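Side-chain contacts in phosphoethanolamine N-methyltransferase 1 (Haemonchus contortus, PDB 4KRG), which catalyses methyl transfer from S-adenosylmethionine to phosphoethanolamine, a step on the nematode route to phosphocholine: residues V219-Y222 with I223-N227; D363-N366 with Q367-A370. One frame throughout, in Å; residues are numbered along the deposited sequence.

In the fold
Interaction 1 is the short helix 220-226, which follows directly on strand 208-218; interaction 2 is the C-terminal end of helix 358-367. Strand 208-218 joins their surroundings: it pairs antiparallel with strand 350-354, and its Trp-215 meets Tyr-364 of interaction 2 edge-to-face. The two contacts do not touch, their centres lying 21 Å apart and their nearest atoms about 7 Å. Interaction 1 lies near the substrate site, behind its wall, the side chain of Tyr-222 being about 6 Å from bound phosphoethanolamine. One octyl glucoside molecule packs against Trp-365 in interaction 2, and its tail passes about 8 Å from the side chain of Pro-220 in interaction 1.

Interaction 1: residues V219-Y222 with I223-N227; sequences VPTY and IRRCN
The carbonyl of Val-219 receives weak hydrogen bonds from the backbone N of Ile-223 and, one residue earlier, of Tyr-222, which opens the helix with Val-219 at the N-cap position. The compact, branched valine side chain is buried among Asp-45 and residues of strands 154-161 and 231-240. Pro-220 follows as the first helical residue, where a proline is readily accepted since its missing N-H is not needed by the helix. Its O takes a straight bond from Arg-224 N, 3.0 Å long with an N-H...O angle of 170°. The side chain of the same arginine bends back at chi3 (-47°), and this fold brings NH1 to 3.5 Å from Pro-220 CB, which lies at the edge of the guanidinium, near its plane. Thr-221 CA lies over one face of that guanidinium, and the arginine thus wraps the outer side of the first turn. Thr-221 also gives its O to Arg-225 N at 3.0 Å, while its hydroxyl turns elsewhere: OG1 is hydrogen-bonded to Asp-48 and Ser-44 of helix 38-50, which ties the two helices together and satisfies a buried polar atom. Tyr-222 makes a sulfur-aromatic contact. Cys-226, one turn on, brings SG to 3.6 Å from Tyr-222 CD1 and 4.4 Å from the ring centroid, approaching obliquely at 43° from the ring normal. Beneath this side-chain contact the backbone bond from Cys-226 N to Tyr-222 O is weak. The buried tyrosine packs on Trp-129 and Ser-166, both residues of the phosphoethanolamine pocket: a Tyr-to-Cys i to i+4 sulfur-aromatic pair on a short helix that probably lies in the second shell of the substrate site.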
loop_
_atom_site.group_PDB
_atom_site.type_symbol
_atom_site.label_atom_id
_atom_site.label_comp_id
_atom_site.label_asym_id
_atom_site.label_seq_id
_atom_site.Cartn_x
_atom_site.Cartn_y
_atom_site.Cartn_z
ATOM N N VAL A 219 0.864 3.664 7.035
ATOM C CA VAL A 219 0.179 3.961 8.284
ATOM C C VAL A 219 0.560 5.366 8.739
ATOM O O VAL A 219 1.742 5.639 8.974
ATOM C CB VAL A 219 0.571 2.937 9.356
ATOM C CG1 VAL A 219 -0.094 3.271 10.685
ATOM C CG2 VAL A 219 0.206 1.535 8.900
ATOM N N PRO A 220 -0.432 6.277 8.838
ATOM C CA PRO A 220 -0.185 7.698 9.131
ATOM C C PRO A 220 0.666 7.967 10.369
ATOM O O PRO A 220 1.585 8.785 10.304
ATOM C CB PRO A 220 -1.599 8.263 9.313
ATOM C CG PRO A 220 -2.428 7.416 8.423
ATOM C CD PRO A 220 -1.853 6.029 8.532
ATOM N N THR A 221 0.374 7.285 11.470
ATOM C CA THR A 221 1.137 7.434 12.710
ATOM C C THR A 221 2.639 7.174 12.552
ATOM O O THR A 221 3.465 7.833 13.187
ATOM C CB THR A 221 0.577 6.504 13.790
ATOM O OG1 THR A 221 -0.793 6.843 14.029
ATOM C CG2 THR A 221 1.360 6.625 15.084
ATOM N N TYR A 222 2.993 6.208 11.713
ATOM C CA TYR A 222 4.400 5.885 11.506
ATOM C C TYR A 222 5.124 6.877 10.611
ATOM O O TYR A 222 6.341 7.017 10.690
ATOM C CB TYR A 222 4.577 4.439 11.049
ATOM C CG TYR A 222 4.647 3.519 12.237
ATOM C CD1 TYR A 222 5.865 3.198 12.810
ATOM C CD2 TYR A 222 3.495 3.021 12.827
ATOM C CE1 TYR A 222 5.944 2.384 13.916
ATOM C CE2 TYR A 222 3.559 2.199 13.942
ATOM C CZ TYR A 222 4.789 1.883 14.478
ATOM O OH TYR A 222 4.874 1.070 15.579
ATOM N N ILE A 223 4.381 7.588 9.775
ATOM C CA ILE A 223 4.994 8.685 9.045
ATOM C C ILE A 223 5.194 9.865 9.990
ATOM O O ILE A 223 6.301 10.396 10.096
ATOM C CB ILE A 223 4.164 9.109 7.832
ATOM C CG1 ILE A 223 4.150 7.986 6.792
ATOM C CG2 ILE A 223 4.728 10.395 7.229
ATOM C CD1 ILE A 223 3.250 8.260 5.616
ATOM N N ARG A 224 4.137 10.264 10.697
ATOM C CA ARG A 224 4.200 11.479 11.510
ATOM C C ARG A 224 5.205 11.387 12.638
ATOM O O ARG A 224 5.931 12.342 12.909
ATOM C CB ARG A 224 2.837 11.825 12.105
ATOM C CG ARG A 224 1.790 12.226 11.096
ATOM C CD ARG A 224 0.632 12.905 11.801
ATOM N NE ARG A 224 0.192 12.163 12.975
ATOM C CZ ARG A 224 -0.625 11.118 12.918
ATOM N NH1 ARG A 224 -1.071 10.701 11.741
ATOM N NH2 ARG A 224 -0.996 10.492 14.026
ATOM N N ARG A 225 5.247 10.241 13.303
ATOM C CA ARG A 225 6.045 10.112 14.517
ATOM C C ARG A 225 7.332 9.320 14.358
ATOM O O ARG A 225 8.229 9.433 15.187
ATOM C CB ARG A 225 5.191 9.531 15.641
ATOM C CG ARG A 225 3.993 10.395 15.944
ATOM C CD ARG A 225 3.178 9.877 17.098
ATOM N NE ARG A 225 2.090 10.800 17.417
ATOM C CZ ARG A 225 1.876 11.330 18.618
ATOM N NH1 ARG A 225 2.663 11.010 19.635
ATOM N NH2 ARG A 225 0.863 12.166 18.806
ATOM N N CYS A 226 7.434 8.531 13.296
ATOM C CA CYS A 226 8.619 7.707 13.088
ATOM C C CYS A 226 9.312 7.964 11.751
ATOM O O CYS A 226 10.273 7.275 11.409
ATOM C CB CYS A 226 8.259 6.229 13.225
ATOM S SG CYS A 226 7.421 5.822 14.774
ATOM N N ASN A 227 8.826 8.957 11.008
ATOM C CA ASN A 227 9.333 9.274 9.666
ATOM C C ASN A 227 9.476 8.038 8.779
ATOM O O ASN A 227 10.384 7.951 7.948
ATOM C CB ASN A 227 10.657 10.046 9.733
ATOM C CG ASN A 227 10.462 11.521 10.041
ATOM O OD1 ASN A 227 10.959 12.022 11.051
ATOM N ND2 ASN A 227 9.741 12.225 9.168
#

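Interaction 2: residues D363-N366 with Q367-A370. With BOG (octyl beta-D-glucopyranoside), chain E.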
loop_
_atom_site.group_PDB
_atom_site.type_symbol
_atom_site.label_atom_id
_atom_site.label_comp_id
_atom_site.label_asym_id
_atom_site.label_seq_id
_atom_site.Cartn_x
_atom_site.Cartn_y
_atom_site.Cartn_z
ATOM N N ASP A 363 -12.706 5.951 -5.448
ATOM C CA ASP A 363 -13.571 5.278 -4.474
ATOM C C ASP A 363 -13.074 5.490 -3.050
ATOM O O ASP A 363 -13.832 5.903 -2.178
ATOM C CB ASP A 363 -13.669 3.782 -4.760
ATOM C CG ASP A 363 -14.575 3.465 -5.932
ATOM O OD1 ASP A 363 -15.374 4.341 -6.324
ATOM O OD2 ASP A 363 -14.493 2.332 -6.458
ATOM N N TYR A 364 -11.801 5.196 -2.829
ATOM C CA TYR A 364 -11.148 5.422 -1.546
ATOM C C TYR A 364 -11.421 6.821 -1.003
ATOM O O TYR A 364 -11.859 6.991 0.133
ATOM C CB TYR A 364 -9.642 5.228 -1.718
ATOM C CG TYR A 364 -8.823 5.302 -0.456
ATOM C CD1 TYR A 364 -8.606 4.175 0.314
ATOM C CD2 TYR A 364 -8.228 6.488 -0.062
ATOM C CE1 TYR A 364 -7.838 4.229 1.454
ATOM C CE2 TYR A 364 -7.459 6.556 1.079
ATOM C CZ TYR A 364 -7.265 5.421 1.834
ATOM O OH TYR A 364 -6.502 5.477 2.975
ATOM N N TRP A 365 -11.174 7.831 -1.826
ATOM C CA TRP A 365 -11.286 9.200 -1.341
ATOM C C TRP A 365 -12.735 9.673 -1.260
ATOM O O TRP A 365 -13.081 10.496 -0.419
ATOM C CB TRP A 365 -10.395 10.141 -2.157
ATOM C CG TRP A 365 -8.943 9.900 -1.893
ATOM C CD1 TRP A 365 -8.009 9.434 -2.775
ATOM C CD2 TRP A 365 -8.270 10.092 -0.645
ATOM N NE1 TRP A 365 -6.788 9.336 -2.154
ATOM C CE2 TRP A 365 -6.913 9.731 -0.846
ATOM C CE3 TRP A 365 -8.660 10.533 0.625
ATOM C CZ2 TRP A 365 -5.960 9.803 0.173
ATOM C CZ3 TRP A 365 -7.724 10.603 1.631
ATOM C CH2 TRP A 365 -6.381 10.247 1.396
ATOM N N ASN A 366 -13.584 9.124 -2.118
ATOM C CA ASN A 366 -15.018 9.356 -2.028
ATOM C C ASN A 366 -15.556 8.890 -0.683
ATOM O O ASN A 366 -16.283 9.617 -0.002
ATOM C CB ASN A 366 -15.737 8.586 -3.130
ATOM C CG ASN A 366 -16.543 9.478 -4.028
ATOM O OD1 ASN A 366 -16.399 9.437 -5.254
ATOM N ND2 ASN A 366 -17.406 10.295 -3.428
ATOM N N GLN A 367 -15.185 7.671 -0.302
ATOM C CA GLN A 367 -15.631 7.086 0.956
ATOM C C GLN A 367 -15.191 7.919 2.147
ATOM O O GLN A 367 -15.803 7.862 3.214
ATOM C CB GLN A 367 -15.093 5.662 1.111
ATOM C CG GLN A 367 -15.554 4.702 0.031
ATOM C CD GLN A 367 -15.067 3.286 0.263
ATOM O OE1 GLN A 367 -14.556 2.635 -0.653
ATOM N NE2 GLN A 367 -15.227 2.798 1.492
ATOM N N ARG A 368 -14.133 8.698 1.954
ATOM C CA ARG A 368 -13.554 9.480 3.035
ATOM C C ARG A 368 -13.924 10.965 2.973
ATOM O O ARG A 368 -13.407 11.772 3.739
ATOM C CB ARG A 368 -12.040 9.247 3.074
ATOM C CG ARG A 368 -11.709 7.846 3.588
ATOM C CD ARG A 368 -10.278 7.426 3.311
ATOM N NE ARG A 368 -10.006 6.106 3.883
ATOM C CZ ARG A 368 -10.429 4.958 3.364
ATOM N NH1 ARG A 368 -11.146 4.951 2.252
ATOM N NH2 ARG A 368 -10.133 3.812 3.957
ATOM N N ASP A 369 -14.853 11.303 2.082
ATOM C CA ASP A 369 -15.315 12.679 1.893
ATOM C C ASP A 369 -14.179 13.681 1.725
ATOM O O ASP A 369 -14.200 14.768 2.308
ATOM C CB ASP A 369 -16.253 13.126 3.020
ATOM C CG ASP A 369 -17.659 12.559 2.872
ATOM O OD1 ASP A 369 -18.478 13.145 2.121
ATOM O OD2 ASP A 369 -17.942 11.529 3.516
ATOM N N ALA A 370 -13.203 13.307 0.908
ATOM C CA ALA A 370 -12.067 14.164 0.604
ATOM C C ALA A 370 -12.438 15.197 -0.443
ATOM O O ALA A 370 -13.198 14.922 -1.368
ATOM C CB ALA A 370 -10.898 13.339 0.114
HETATM C C1 BOG E . -8.820 17.564 2.333
HETATM O O1 BOG E . -8.384 16.265 2.501
HETATM C C2 BOG E . -10.055 17.836 3.169
HETATM O O2 BOG E . -11.113 17.018 2.695
HETATM C C3 BOG E . -10.448 19.271 3.066
HETATM O O3 BOG E . -11.593 19.528 3.926
HETATM C C4 BOG E . -9.320 20.180 3.433
HETATM O O4 BOG E . -9.701 21.558 3.253
HETATM C C5 BOG E . -8.093 19.885 2.582
HETATM O O5 BOG E . -7.708 18.471 2.708
HETATM C C6 BOG E . -6.958 20.710 3.001
HETATM O O6 BOG E . -6.358 21.220 1.852
HETATM C "C1'" BOG E . -7.790 15.727 1.320
HETATM C "C2'" BOG E . -7.389 14.260 1.623
HETATM C "C3'" BOG E . -6.467 14.159 2.827
HETATM C "C4'" BOG E . -5.173 13.649 2.681
HETATM C "C5'" BOG E . -4.048 14.193 3.605
HETATM C "C6'" BOG E . -2.720 13.440 3.458
HETATM C "C7'" BOG E . -1.761 14.065 2.416
HETATM C "C8'" BOG E . -0.584 14.706 3.067
#
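Tyr-364 has CG anti to its own N (chi1 -175°), while Arg-368 runs extended from CG to NE and then turns at chi4 (76°), and together these torsions lay the guanidinium over one face of the phenol ring. The planes differ by just 9°, with CZ 3.6 Å from the ring centroid of Tyr-364: a stacked cation-pi pair. Arg-368 CD adds a CH-pi contact to the same ring. The guanidinium is held in rotation by NH1, which gives a hydrogen bond of 3.0 Å to Tyr-364 O, an acceptor lying in the guanidinium plane at its edge. Arginine suits the place because one flat group can stack by its face and donate from its edge. The helix ends here in a Schellman motif: Ala-370 N bonds to Trp-365 O at 3.1 Å and Asp-369 N to Asn-366 O at 3.0 Å, with Asp-369 at positive phi. That turn sets the small methyl of Ala-370 against the indole, CB to Trp-365 CE3 at 3.6 Å, beside the octyl chain of the glucoside. Chemically, a positive charge near the carbonyls that end a helix would probably be stabilised by both the ring's pi cloud and the helix dipole.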